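Local coordinates for abietadiene synthase, chloroplastic (Abies grandis, PDB 3S9V), which belongs to the terpene synthase family, large and mostly helical enzymes that carry a metal-binding domain, at residues N86-G91 / Y102-A107; C111-T116 / P156-E161; V80-Q85 / G259-C264; E51-A56 / W93-Y98; S205-Q210 / L448-Y453. All blocks are in the same frame, centred on the assembly; numbering follows the deposited sequence.

Interaction 1: residues N86-G91 / Y102-A107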
# COMPACT_ATOMS: atom_id res chain seq x y z
N ASN A 86 -32.58 8.19 19.20
CA ASN A 86 -31.79 7.17 18.52
C ASN A 86 -31.60 5.81 19.16
O ASN A 86 -30.60 5.13 18.91
CB ASN A 86 -30.42 7.75 18.17
CG ASN A 86 -30.48 8.67 16.98
OD1 ASN A 86 -30.44 8.21 15.84
ND2 ASN A 86 -30.60 9.97 17.22
N GLN A 87 -32.57 5.40 19.98
CA GLN A 87 -32.49 4.08 20.59
C GLN A 87 -32.94 3.09 19.52
O GLN A 87 -33.81 3.40 18.71
CB GLN A 87 -33.41 4.02 21.81
CG GLN A 87 -33.40 2.68 22.53
CD GLN A 87 -34.30 2.68 23.75
OE1 GLN A 87 -35.41 3.20 23.71
NE2 GLN A 87 -33.82 2.09 24.83
N LEU A 88 -32.34 1.90 19.50
CA LEU A 88 -32.69 0.88 18.52
C LEU A 88 -33.93 0.07 18.94
O LEU A 88 -34.39 0.18 20.08
CB LEU A 88 -31.50 -0.05 18.30
CG LEU A 88 -30.19 0.63 17.88
CD1 LEU A 88 -29.09 -0.41 17.74
CD2 LEU A 88 -30.38 1.38 16.56
N LYS A 89 -34.45 -0.73 18.01
CA LYS A 89 -35.64 -1.55 18.26
C LYS A 89 -35.54 -2.54 19.41
O LYS A 89 -36.52 -2.80 20.10
CB LYS A 89 -36.05 -2.30 17.00
CG LYS A 89 -36.60 -1.41 15.90
CD LYS A 89 -37.04 -2.21 14.69
CE LYS A 89 -37.64 -1.30 13.63
NZ LYS A 89 -38.08 -2.06 12.43
N ASP A 90 -34.36 -3.10 19.62
CA ASP A 90 -34.18 -4.07 20.70
C ASP A 90 -33.93 -3.38 22.05
O ASP A 90 -33.72 -4.05 23.07
CB ASP A 90 -33.03 -5.03 20.37
CG ASP A 90 -31.68 -4.32 20.24
OD1 ASP A 90 -30.68 -5.01 19.95
OD2 ASP A 90 -31.62 -3.09 20.43
N GLY A 91 -33.94 -2.05 22.06
CA GLY A 91 -33.74 -1.32 23.30
C GLY A 91 -32.33 -0.87 23.57
O GLY A 91 -32.06 -0.16 24.55
N TYR A 102 -20.22 -5.86 22.90
CA TYR A 102 -19.56 -4.88 23.76
C TYR A 102 -20.04 -3.46 23.49
O TYR A 102 -20.38 -2.72 24.41
CB TYR A 102 -18.05 -4.94 23.59
CG TYR A 102 -17.42 -6.21 24.11
CD1 TYR A 102 -16.64 -7.01 23.28
CD2 TYR A 102 -17.60 -6.61 25.44
CE1 TYR A 102 -16.05 -8.18 23.75
CE2 TYR A 102 -17.01 -7.78 25.92
CZ TYR A 102 -16.24 -8.56 25.07
OH TYR A 102 -15.65 -9.71 25.52
N ASP A 103 -20.06 -3.09 22.21
CA ASP A 103 -20.49 -1.77 21.76
C ASP A 103 -21.90 -1.45 22.30
O ASP A 103 -22.11 -0.41 22.92
CB ASP A 103 -20.48 -1.75 20.22
CG ASP A 103 -20.93 -0.42 19.62
OD1 ASP A 103 -20.23 0.61 19.79
OD2 ASP A 103 -21.98 -0.40 18.94
N ARG A 104 -22.85 -2.35 22.07
CA ARG A 104 -24.23 -2.13 22.51
C ARG A 104 -24.40 -1.99 24.02
O ARG A 104 -25.09 -1.08 24.48
CB ARG A 104 -25.14 -3.23 21.98
CG ARG A 104 -25.22 -3.31 20.46
CD ARG A 104 -25.63 -1.96 19.85
NE ARG A 104 -25.66 -2.03 18.40
CZ ARG A 104 -26.56 -2.72 17.70
NH1 ARG A 104 -27.51 -3.41 18.32
NH2 ARG A 104 -26.50 -2.74 16.37
N ILE A 105 -23.81 -2.89 24.81
CA ILE A 105 -23.96 -2.78 26.26
C ILE A 105 -23.24 -1.56 26.82
O ILE A 105 -23.65 -1.01 27.84
CB ILE A 105 -23.45 -4.04 27.01
CG1 ILE A 105 -21.98 -4.29 26.68
CG2 ILE A 105 -24.30 -5.23 26.65
CD1 ILE A 105 -21.37 -5.42 27.49
N LEU A 106 -22.16 -1.15 26.16
CA LEU A 106 -21.40 0.03 26.59
C LEU A 106 -22.26 1.27 26.38
O LEU A 106 -22.45 2.07 27.29
CB LEU A 106 -20.11 0.17 25.78
CG LEU A 106 -19.28 1.43 26.06
CD1 LEU A 106 -18.58 1.26 27.40
CD2 LEU A 106 -18.25 1.65 24.95
N ALA A 107 -22.77 1.41 25.17
CA ALA A 107 -23.61 2.55 24.83
C ALA A 107 -24.92 2.59 25.61
O ALA A 107 -25.35 3.65 26.05
CB ALA A 107 -23.91 2.56 23.32

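Interaction 2: residues C111-T116 / P156-E161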
# COMPACT_ATOMS: atom_id res chain seq x y z
N CYS A 111 -26.11 5.52 28.10
CA CYS A 111 -27.32 6.30 27.85
C CYS A 111 -28.34 6.22 28.99
O CYS A 111 -29.01 7.20 29.32
CB CYS A 111 -27.97 5.88 26.53
SG CYS A 111 -26.99 6.32 25.09
N ILE A 112 -28.47 5.04 29.59
CA ILE A 112 -29.40 4.83 30.69
C ILE A 112 -29.01 5.69 31.88
O ILE A 112 -29.86 6.28 32.55
CB ILE A 112 -29.42 3.35 31.11
CG1 ILE A 112 -30.21 2.54 30.09
CG2 ILE A 112 -29.99 3.20 32.51
CD1 ILE A 112 -30.12 1.05 30.31
N ILE A 113 -27.71 5.78 32.14
CA ILE A 113 -27.24 6.59 33.26
C ILE A 113 -27.53 8.07 33.02
O ILE A 113 -28.00 8.76 33.92
CB ILE A 113 -25.73 6.35 33.48
CG1 ILE A 113 -25.52 4.93 34.02
CG2 ILE A 113 -25.14 7.39 34.43
CD1 ILE A 113 -24.07 4.53 34.19
N THR A 114 -27.30 8.54 31.80
CA THR A 114 -27.53 9.94 31.45
C THR A 114 -29.01 10.34 31.47
O THR A 114 -29.37 11.41 31.95
CB THR A 114 -26.94 10.28 30.07
OG1 THR A 114 -25.54 9.98 30.07
CG2 THR A 114 -27.14 11.75 29.74
N LEU A 115 -29.88 9.48 30.93
CA LEU A 115 -31.30 9.80 30.94
C LEU A 115 -31.81 9.78 32.39
O LEU A 115 -32.66 10.60 32.78
CB LEU A 115 -32.09 8.81 30.08
CG LEU A 115 -31.72 8.81 28.60
CD1 LEU A 115 -32.63 7.84 27.86
CD2 LEU A 115 -31.88 10.21 28.03
N THR A 116 -31.29 8.85 33.19
CA THR A 116 -31.69 8.76 34.59
C THR A 116 -31.27 10.04 35.31
O THR A 116 -32.03 10.59 36.11
CB THR A 116 -31.00 7.54 35.29
OG1 THR A 116 -31.50 6.32 34.73
CG2 THR A 116 -31.30 7.56 36.78
N PRO A 156 -16.67 -1.01 33.56
CA PRO A 156 -16.93 -1.26 34.98
C PRO A 156 -17.12 0.03 35.78
O PRO A 156 -17.87 0.06 36.76
CB PRO A 156 -15.71 -2.05 35.43
CG PRO A 156 -15.27 -2.74 34.17
CD PRO A 156 -15.42 -1.65 33.14
N ALA A 157 -16.46 1.09 35.35
CA ALA A 157 -16.58 2.38 36.02
C ALA A 157 -18.03 2.83 36.02
O ALA A 157 -18.51 3.38 37.01
CB ALA A 157 -15.71 3.41 35.33
N MET A 158 -18.74 2.60 34.92
CA MET A 158 -20.15 2.98 34.84
C MET A 158 -21.01 1.98 35.60
O MET A 158 -22.07 2.34 36.12
CB MET A 158 -20.62 3.08 33.38
CG MET A 158 -20.04 4.26 32.59
SD MET A 158 -20.91 4.55 31.01
CE MET A 158 -20.57 2.99 30.18
N LEU A 159 -20.57 0.72 35.66
CA LEU A 159 -21.32 -0.30 36.41
C LEU A 159 -21.45 0.17 37.85
O LEU A 159 -22.51 0.05 38.47
CB LEU A 159 -20.61 -1.66 36.38
CG LEU A 159 -20.85 -2.57 35.17
CD1 LEU A 159 -20.06 -3.87 35.32
CD2 LEU A 159 -22.33 -2.87 35.05
N LYS A 160 -20.35 0.70 38.39
CA LYS A 160 -20.33 1.21 39.76
C LYS A 160 -21.23 2.43 39.90
O LYS A 160 -21.90 2.59 40.92
CB LYS A 160 -18.89 1.55 40.17
CG LYS A 160 -17.97 0.34 40.15
CD LYS A 160 -16.52 0.69 40.45
CE LYS A 160 -16.32 1.10 41.89
NZ LYS A 160 -14.88 1.25 42.22
N GLU A 161 -21.26 3.29 38.88
CA GLU A 161 -22.12 4.47 38.93
C GLU A 161 -23.56 3.99 39.03
O GLU A 161 -24.31 4.41 39.90
CB GLU A 161 -22.01 5.33 37.67
CG GLU A 161 -20.63 5.90 37.32
CD GLU A 161 -20.72 6.95 36.21
OE1 GLU A 161 -21.15 8.09 36.51
OE2 GLU A 161 -20.38 6.64 35.05

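Interaction 3: residues V80-Q85 / G259-C264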
# COMPACT_ATOMS: atom_id res chain seq x y z
N VAL A 80 -29.12 15.34 24.58
CA VAL A 80 -30.07 14.54 25.35
C VAL A 80 -31.19 14.10 24.41
O VAL A 80 -31.62 12.94 24.42
CB VAL A 80 -30.67 15.33 26.52
CG1 VAL A 80 -31.83 14.54 27.14
CG2 VAL A 80 -29.60 15.58 27.56
N GLU A 81 -31.66 15.03 23.59
CA GLU A 81 -32.72 14.73 22.64
C GLU A 81 -32.22 13.68 21.65
O GLU A 81 -32.97 12.79 21.26
CB GLU A 81 -33.14 16.00 21.89
CG GLU A 81 -34.30 15.77 20.92
CD GLU A 81 -35.61 15.43 21.63
OE1 GLU A 81 -36.49 14.83 20.98
OE2 GLU A 81 -35.76 15.78 22.82
N TRP A 82 -30.96 13.78 21.24
CA TRP A 82 -30.40 12.80 20.31
C TRP A 82 -30.53 11.40 20.89
O TRP A 82 -30.91 10.46 20.21
CB TRP A 82 -28.92 13.08 20.02
CG TRP A 82 -28.38 12.15 18.99
CD1 TRP A 82 -28.41 12.31 17.64
CD2 TRP A 82 -27.82 10.85 19.23
NE1 TRP A 82 -27.93 11.19 17.01
CE2 TRP A 82 -27.55 10.28 17.97
CE3 TRP A 82 -27.52 10.12 20.38
CZ2 TRP A 82 -27.00 8.99 17.83
CZ3 TRP A 82 -26.98 8.84 20.25
CH2 TRP A 82 -26.73 8.29 18.98
N ILE A 83 -30.20 11.26 22.17
CA ILE A 83 -30.28 9.97 22.83
C ILE A 83 -31.71 9.46 22.79
O ILE A 83 -31.96 8.32 22.44
CB ILE A 83 -29.81 10.09 24.30
CG1 ILE A 83 -28.33 10.47 24.33
CG2 ILE A 83 -30.05 8.79 25.02
CD1 ILE A 83 -27.82 10.86 25.70
N LEU A 84 -32.66 10.33 23.14
CA LEU A 84 -34.07 9.96 23.14
C LEU A 84 -34.59 9.50 21.77
O LEU A 84 -35.47 8.65 21.68
CB LEU A 84 -34.92 11.14 23.61
CG LEU A 84 -34.72 11.63 25.05
CD1 LEU A 84 -35.52 12.91 25.28
CD2 LEU A 84 -35.15 10.54 26.01
N GLN A 85 -34.04 10.07 20.71
CA GLN A 85 -34.47 9.76 19.35
C GLN A 85 -33.71 8.64 18.65
O GLN A 85 -34.15 8.17 17.60
CB GLN A 85 -34.35 11.02 18.49
CG GLN A 85 -34.98 12.26 19.10
CD GLN A 85 -36.48 12.32 18.87
OE1 GLN A 85 -37.22 11.43 19.27
NE2 GLN A 85 -36.93 13.38 18.20
N GLY A 259 -23.54 18.96 14.96
CA GLY A 259 -24.80 19.48 15.47
C GLY A 259 -25.40 18.99 16.78
O GLY A 259 -25.43 19.74 17.76
N ASN A 260 -25.88 17.75 16.82
CA ASN A 260 -26.52 17.24 18.03
C ASN A 260 -25.93 15.95 18.61
O ASN A 260 -26.55 15.31 19.46
CB ASN A 260 -28.01 17.04 17.76
CG ASN A 260 -28.28 16.02 16.67
OD1 ASN A 260 -27.36 15.61 15.95
ND2 ASN A 260 -29.54 15.61 16.53
N HIS A 261 -24.74 15.57 18.15
CA HIS A 261 -24.08 14.37 18.66
C HIS A 261 -22.57 14.46 18.39
O HIS A 261 -22.10 15.38 17.73
CB HIS A 261 -24.64 13.12 17.98
CG HIS A 261 -24.41 13.09 16.50
ND1 HIS A 261 -25.28 13.66 15.59
CD2 HIS A 261 -23.38 12.60 15.76
CE1 HIS A 261 -24.79 13.54 14.37
NE2 HIS A 261 -23.64 12.90 14.45
N VAL A 262 -21.82 13.48 18.91
CA VAL A 262 -20.38 13.44 18.71
C VAL A 262 -19.88 12.03 18.40
O VAL A 262 -20.57 11.04 18.68
CB VAL A 262 -19.64 13.91 19.97
CG1 VAL A 262 -20.12 15.28 20.38
CG2 VAL A 262 -19.84 12.91 21.08
N PRO A 263 -18.69 11.92 17.77
CA PRO A 263 -18.08 10.62 17.43
C PRO A 263 -17.24 10.16 18.64
O PRO A 263 -17.26 10.81 19.69
CB PRO A 263 -17.20 10.97 16.23
CG PRO A 263 -16.74 12.38 16.57
CD PRO A 263 -18.01 13.03 17.08
N CYS A 264 -16.50 9.06 18.51
CA CYS A 264 -15.70 8.60 19.65
C CYS A 264 -14.28 9.17 19.63
O CYS A 264 -13.46 8.85 20.50
CB CYS A 264 -15.67 7.07 19.73
SG CYS A 264 -14.99 6.21 18.31

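Interaction 4: residues E51-A56 / W93-Y98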
# COMPACT_ATOMS: atom_id res chain seq x y z
N GLU A 51 -15.37 12.45 8.20
CA GLU A 51 -16.74 11.96 8.15
C GLU A 51 -16.82 10.65 8.91
O GLU A 51 -16.05 9.72 8.65
CB GLU A 51 -17.19 11.76 6.71
CG GLU A 51 -17.48 13.05 5.98
CD GLU A 51 -18.51 13.89 6.71
OE1 GLU A 51 -19.57 13.35 7.08
OE2 GLU A 51 -18.25 15.10 6.91
N THR A 52 -17.74 10.58 9.86
CA THR A 52 -17.91 9.37 10.64
C THR A 52 -19.30 9.35 11.25
O THR A 52 -20.07 10.31 11.13
CB THR A 52 -16.84 9.28 11.76
OG1 THR A 52 -16.99 8.05 12.47
CG2 THR A 52 -16.99 10.43 12.74
N ASN A 53 -19.63 8.25 11.91
CA ASN A 53 -20.93 8.08 12.52
C ASN A 53 -20.97 8.58 13.96
O ASN A 53 -19.94 8.82 14.59
CB ASN A 53 -21.30 6.59 12.49
CG ASN A 53 -20.36 5.74 13.32
OD1 ASN A 53 -19.14 5.94 13.29
ND2 ASN A 53 -20.91 4.79 14.05
N PRO A 54 -22.19 8.76 14.50
CA PRO A 54 -22.32 9.23 15.88
C PRO A 54 -21.94 8.13 16.86
O PRO A 54 -22.07 6.95 16.55
CB PRO A 54 -23.80 9.59 15.97
CG PRO A 54 -24.44 8.66 15.03
CD PRO A 54 -23.51 8.65 13.85
N SER A 55 -21.43 8.53 18.01
CA SER A 55 -21.07 7.58 19.06
C SER A 55 -22.09 7.77 20.18
O SER A 55 -22.02 8.74 20.93
CB SER A 55 -19.66 7.86 19.59
OG SER A 55 -19.38 7.01 20.70
N ALA A 56 -23.05 6.86 20.27
CA ALA A 56 -24.06 6.98 21.30
C ALA A 56 -23.39 7.10 22.67
O ALA A 56 -23.80 7.91 23.51
CB ALA A 56 -24.99 5.79 21.27
N TRP A 93 -28.51 0.93 22.35
CA TRP A 93 -28.01 2.11 21.66
C TRP A 93 -26.68 1.64 21.07
O TRP A 93 -26.08 0.70 21.59
CB TRP A 93 -27.74 3.27 22.62
CG TRP A 93 -28.92 4.13 22.92
CD1 TRP A 93 -29.37 5.21 22.20
CD2 TRP A 93 -29.81 3.99 24.03
NE1 TRP A 93 -30.48 5.75 22.80
CE2 TRP A 93 -30.77 5.03 23.93
CE3 TRP A 93 -29.88 3.10 25.11
CZ2 TRP A 93 -31.79 5.19 24.86
CZ3 TRP A 93 -30.90 3.26 26.04
CH2 TRP A 93 -31.84 4.31 25.91
N GLY A 94 -26.24 2.28 20.00
CA GLY A 94 -24.98 1.89 19.38
C GLY A 94 -25.14 1.91 17.88
O GLY A 94 -26.13 2.42 17.37
N GLU A 95 -24.17 1.37 17.17
CA GLU A 95 -24.25 1.37 15.72
C GLU A 95 -25.15 0.23 15.22
O GLU A 95 -24.84 -0.95 15.40
CB GLU A 95 -22.84 1.25 15.12
CG GLU A 95 -22.78 1.50 13.61
CD GLU A 95 -23.68 2.64 13.17
OE1 GLU A 95 -24.86 2.39 12.88
OE2 GLU A 95 -23.20 3.80 13.13
N GLY A 96 -26.27 0.59 14.61
CA GLY A 96 -27.19 -0.42 14.10
C GLY A 96 -26.59 -1.19 12.93
O GLY A 96 -26.76 -2.40 12.82
N PHE A 97 -25.89 -0.47 12.06
CA PHE A 97 -25.27 -1.07 10.88
C PHE A 97 -24.47 -2.34 11.18
O PHE A 97 -24.47 -3.28 10.38
CB PHE A 97 -24.34 -0.07 10.21
CG PHE A 97 -23.65 -0.62 8.98
CD1 PHE A 97 -24.32 -0.68 7.76
CD2 PHE A 97 -22.36 -1.11 9.06
CE1 PHE A 97 -23.71 -1.22 6.64
CE2 PHE A 97 -21.73 -1.65 7.94
CZ PHE A 97 -22.41 -1.71 6.73
N TYR A 98 -23.79 -2.37 12.32
CA TYR A 98 -22.98 -3.53 12.68
C TYR A 98 -23.09 -3.86 14.17
O TYR A 98 -22.72 -3.07 15.03
CB TYR A 98 -21.52 -3.25 12.33
CG TYR A 98 -20.61 -4.43 12.57
CD1 TYR A 98 -20.35 -5.35 11.56
CD2 TYR A 98 -20.02 -4.63 13.82
CE1 TYR A 98 -19.52 -6.44 11.78
CE2 TYR A 98 -19.18 -5.72 14.05
CZ TYR A 98 -18.94 -6.62 13.03
OH TYR A 98 -18.10 -7.69 13.25
O HOH W 1 -23.79 5.16 15.90

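Interaction 5: residues S205-Q210 / L448-Y453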
# COMPACT_ATOMS: atom_id res chain seq x y z
N SER A 205 -9.39 7.39 27.64
CA SER A 205 -10.51 6.93 28.44
C SER A 205 -10.49 7.40 29.90
O SER A 205 -10.71 6.61 30.82
CB SER A 205 -10.61 5.40 28.37
OG SER A 205 -9.38 4.80 28.03
N LEU A 206 -10.25 8.69 30.09
CA LEU A 206 -10.22 9.29 31.42
C LEU A 206 -11.57 9.20 32.13
O LEU A 206 -11.62 9.27 33.36
CB LEU A 206 -9.78 10.75 31.33
CG LEU A 206 -8.29 10.97 31.09
CD1 LEU A 206 -8.03 12.41 30.70
CD2 LEU A 206 -7.53 10.61 32.35
N GLU A 207 -12.66 9.06 31.38
CA GLU A 207 -13.97 8.98 31.99
C GLU A 207 -14.06 7.73 32.88
O GLU A 207 -14.93 7.63 33.75
CB GLU A 207 -15.08 8.96 30.92
CG GLU A 207 -15.16 7.69 30.09
CD GLU A 207 -14.34 7.75 28.82
OE1 GLU A 207 -13.34 8.51 28.78
OE2 GLU A 207 -14.68 7.02 27.86
N GLY A 208 -13.14 6.80 32.68
CA GLY A 208 -13.13 5.59 33.49
C GLY A 208 -12.02 5.54 34.52
O GLY A 208 -11.79 4.51 35.15
N LEU A 209 -11.32 6.66 34.70
CA LEU A 209 -10.22 6.74 35.66
C LEU A 209 -10.40 7.92 36.62
O LEU A 209 -9.49 8.30 37.34
CB LEU A 209 -8.90 6.91 34.91
CG LEU A 209 -8.62 5.88 33.83
CD1 LEU A 209 -7.52 6.41 32.92
CD2 LEU A 209 -8.22 4.55 34.46
N GLN A 210 -11.60 8.49 36.61
CA GLN A 210 -11.94 9.64 37.44
C GLN A 210 -11.71 9.49 38.94
O GLN A 210 -11.64 10.49 39.65
CB GLN A 210 -13.40 10.01 37.23
CG GLN A 210 -13.77 10.32 35.81
CD GLN A 210 -15.22 10.73 35.70
OE1 GLN A 210 -15.62 11.76 36.22
NE2 GLN A 210 -16.02 9.91 35.02
N LEU A 448 -12.95 -0.28 14.94
CA LEU A 448 -13.09 -0.40 16.38
C LEU A 448 -12.27 0.61 17.18
O LEU A 448 -11.05 0.62 17.11
CB LEU A 448 -12.73 -1.82 16.83
CG LEU A 448 -13.09 -2.18 18.28
CD1 LEU A 448 -14.57 -1.91 18.51
CD2 LEU A 448 -12.76 -3.63 18.56
N GLY A 449 -12.97 1.46 17.92
CA GLY A 449 -12.30 2.45 18.76
C GLY A 449 -12.91 2.28 20.14
O GLY A 449 -13.10 1.16 20.59
N LYS A 450 -13.22 3.39 20.80
CA LYS A 450 -13.85 3.33 22.11
C LYS A 450 -15.19 2.63 21.83
O LYS A 450 -15.76 1.96 22.69
CB LYS A 450 -14.10 4.75 22.63
CG LYS A 450 -14.82 4.84 23.97
CD LYS A 450 -13.94 4.39 25.13
CE LYS A 450 -12.74 5.30 25.31
NZ LYS A 450 -13.14 6.72 25.56
N THR A 451 -15.68 2.82 20.61
CA THR A 451 -16.94 2.23 20.15
C THR A 451 -16.75 1.79 18.70
O THR A 451 -15.68 2.00 18.12
CB THR A 451 -18.08 3.27 20.14
OG1 THR A 451 -17.82 4.25 19.13
CG2 THR A 451 -18.20 3.97 21.50
N VAL A 452 -17.77 1.18 18.12
CA VAL A 452 -17.68 0.79 16.72
C VAL A 452 -17.98 2.04 15.90
O VAL A 452 -18.99 2.72 16.13
CB VAL A 452 -18.71 -0.30 16.34
CG1 VAL A 452 -18.75 -0.46 14.83
CG2 VAL A 452 -18.34 -1.62 16.98
N TYR A 453 -17.12 2.37 14.95
CA TYR A 453 -17.36 3.55 14.13
C TYR A 453 -17.17 3.24 12.65
O TYR A 453 -16.62 2.20 12.29
CB TYR A 453 -16.46 4.72 14.58
CG TYR A 453 -14.97 4.53 14.39
CD1 TYR A 453 -14.31 5.15 13.35
CD2 TYR A 453 -14.23 3.75 15.28
CE1 TYR A 453 -12.93 5.02 13.19
CE2 TYR A 453 -12.84 3.61 15.12
CZ TYR A 453 -12.20 4.25 14.07
OH TYR A 453 -10.83 4.16 13.89

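Interaction 1: residues N86-G91 / Y102-A107
Arg104 reaches from helix 101-117 to Leu88 and Asp90 in the loop 86-91. Its CB leaves the helix toward that loop. CG stands beside the backbone N, and the chain then bends (chi2 -55°), which brings the guanidinium round to Leu88. On the way, CD packs against the backbone of Trp93. NE passes Leu88 CD1 at 3.9 Å. At CZ the chain ends in a flat group, and Leu88 CD1 sits over the centre of one face, 3.4 Å from Arg104 CZ. NH2 donates to the backbone O of Glu95. NH1 points to Asp90, whose OD1 lies near the guanidinium plane at its edge, 3.9 Å from Arg104 NH1. This is a long salt bridge, with the two planar groups 75° apart. Ser92 OG draws on both partners: it bonds Asp90 OD2 and, weakly, Arg104 NH1. The loop itself is tightened by a bond from Gly91 N to Leu88 O of 3.0 Å. Gln87 NE2 adds a bond to Gly91 O, approaching from above its carbonyl plane. Residues Leu88 to Gly91 form a type I beta turn, here held against a helix by one arginine.

Interaction 2: residues C111-T116 / P156-E161
This is an apolar helix-to-helix contact inside a helical part of the fold. It joins helix 101-117 to helix 151-164, and a single side chain, Ile113, does the touching from the first helix. Its CB points toward the other helix. CG1 stands beside the backbone N (chi1 -69°), and the chain runs on extended, so CD1 is pushed out as the leading atom. CD1 meets two residues of the second helix, one helical turn apart. It lies 3.8 Å from Met158 CB and 3.5 Å from Met158 O. It also comes within 4.1 Å of Glu161 CB. The nearest CA atoms, those of Ile113 and Glu161, are 7.9 Å apart. The side chains of Ile113 and Met158 cross obliquely, and both are buried. The methionine gives its CB and backbone to this contact. The rest of its chain turns at the last torsion (chi3 -62°) and packs on Leu106, Leu109 and Ala110 of helix 101-117. Glu161 also contributes only its root. Its carboxylate goes to a salt bridge with Arg64, which in turn packs on Ile113 and Thr114. The second helix is kinked at Pro156, whose N makes no bond to the preceding turn. No hydrogen bond crosses between the segments. The attraction is van der Waals in kind, and the Glu161 carboxylate is paired with Arg64, so the glutamate gives the isoleucine its CB.

Interaction 3: residues V80-Q85 / G259-C264
Trp82 of helix 77-85 packs against Asn260 and His261 in the loop after helix 245-258. The tight part is over the indole. His261 CB sits 3.8 Å from the centroid of the Trp82 five-membered ring, only 6° off its normal, which makes a CH-pi contact. Close by, Asn260 O presses on Trp82 CB at 3.3 Å. Trp82 reaches this place because its CG lies opposite the backbone N (chi1 -176°), turning the indole to the loop. The imidazole is set obliquely to the indole, the ring centroids of His261 and the Trp82 five-membered ring being 5.0 Å apart. Its rotation is fixed by His261 ND1, which donates 2.9 Å to Asn260 OD1. Both side chains also touch Thr59 of helix 56-62.

The looser side is the Asn260 amide. It stands nearly perpendicular to the indole and meets it at the edge, ND2 lying 3.7 Å from Trp82 CD1. Asn260 is partly exposed, and its neighbours Gly259 and Glu81 are exposed. The whole is a tryptophan of one helix closed over by the loop between two others, in the helical fold of a terpene synthase.

Interaction 4: residues E51-A56 / W93-Y98
The amide of Asn53 and the carboxylate of Glu95 meet with their planes 32° apart. Asn53 ND2 donates to Glu95 OE2 over 2.7 Å. The bond uses the anti lone pair of the carboxylate and is bent (141°), with the acceptor tilted out of the amide plane. At the other end of the amide, Asn53 OD1 accepts from Met454 N. At the other end of the carboxylate, Glu95 OE1 takes the backbone N of Phe97 at 3.1 Å, again on an anti side. With both oxygens bonded, the carboxylate is fixed in rotation. A bend in the Glu95 chain (chi2 40°) helps bring it to the asparagine. One water completes the join. It donates to Pro54 O at 2.6 Å and to Glu95 OE2 at 3.1 Å.

Away from this polar end the contact is apolar. Ala56 CB packs 4.0 Å from Trp93 CB and 3.9 Å from Gly94 N. The backbone angles of Gly94 call for glycine. The two chains pass in nearly opposite directions. Ser55 is the N-cap of helix 56-62, and Ala56 lies in its first turn. Trp93 packs on Ala107, Cys111 and Leu115 of helix 101-117, while its NE1 bonds Ile83 O of helix 77-85. Asn53 touches Tyr453 of the short strand 452-453.

Interaction 5: residues S205-Q210 / L448-Y453
Glu207 and Lys450 form a buried salt bridge between two distant parts of the chain. Lys450 NZ donates to Glu207 OE2 over 2.8 Å, on the syn side of the carboxylate, the side of the other oxygen. Glu207 OE1 stands further off, 3.7 Å from Lys450 NZ, so the grip is one-sided. Each charge has further partners. Glu207 OE2 also bonds Tyr57 OH. Lys450 NZ also bonds the backbone O of Tyr204, and the lysine makes a cation-pi contact with the same tyrosine. The two side chains come from opposite directions. The lysine starts with CG trans to its own N (chi1 177°) but curls at each of the next three torsions, which shortens its reach. The glutamate bends sharply as well (chi2 -91°).

Outward from the charges, Lys450 CE packs 3.7 Å from Ser205 CB and 3.6 Å from Glu207 OE2. Gln210 NE2 gives an almost straight bond of 2.8 Å to Glu207 O. Glu207 sits in the short 3-10 segment 206-208, and this bond ties Gln210 back to it. On the far side, the chain after Lys450 runs into the strand 452-453. Glu207 also packs on helix 232-242 and on Trp61. Two opposite charges shut in together, with a hydroxyl and a carbonyl added, probably both stay ionised, each making the burial of the other affordable.

Overall arrangement
From the N terminus, interaction 4 opens first and closes a loop from 51-56 to 93-98. Interaction 3 opens inside it at 80-85 and closes far on at 259-264, so the two cross. Interaction 1 is the short loop from 86-91 to 102-107; it crosses interaction 4 and is nested in interaction 3. Interaction 2 follows in series and lies within interaction 3 too. It shares helix 101-117 with interaction 1. Interaction 5 opens at 205-210, crosses interaction 3, and brings in 448-453 from much later in the chain. Together they tie helices 77-85, 101-117 and 151-164 to the loops around them, all on one side of the chain's centre.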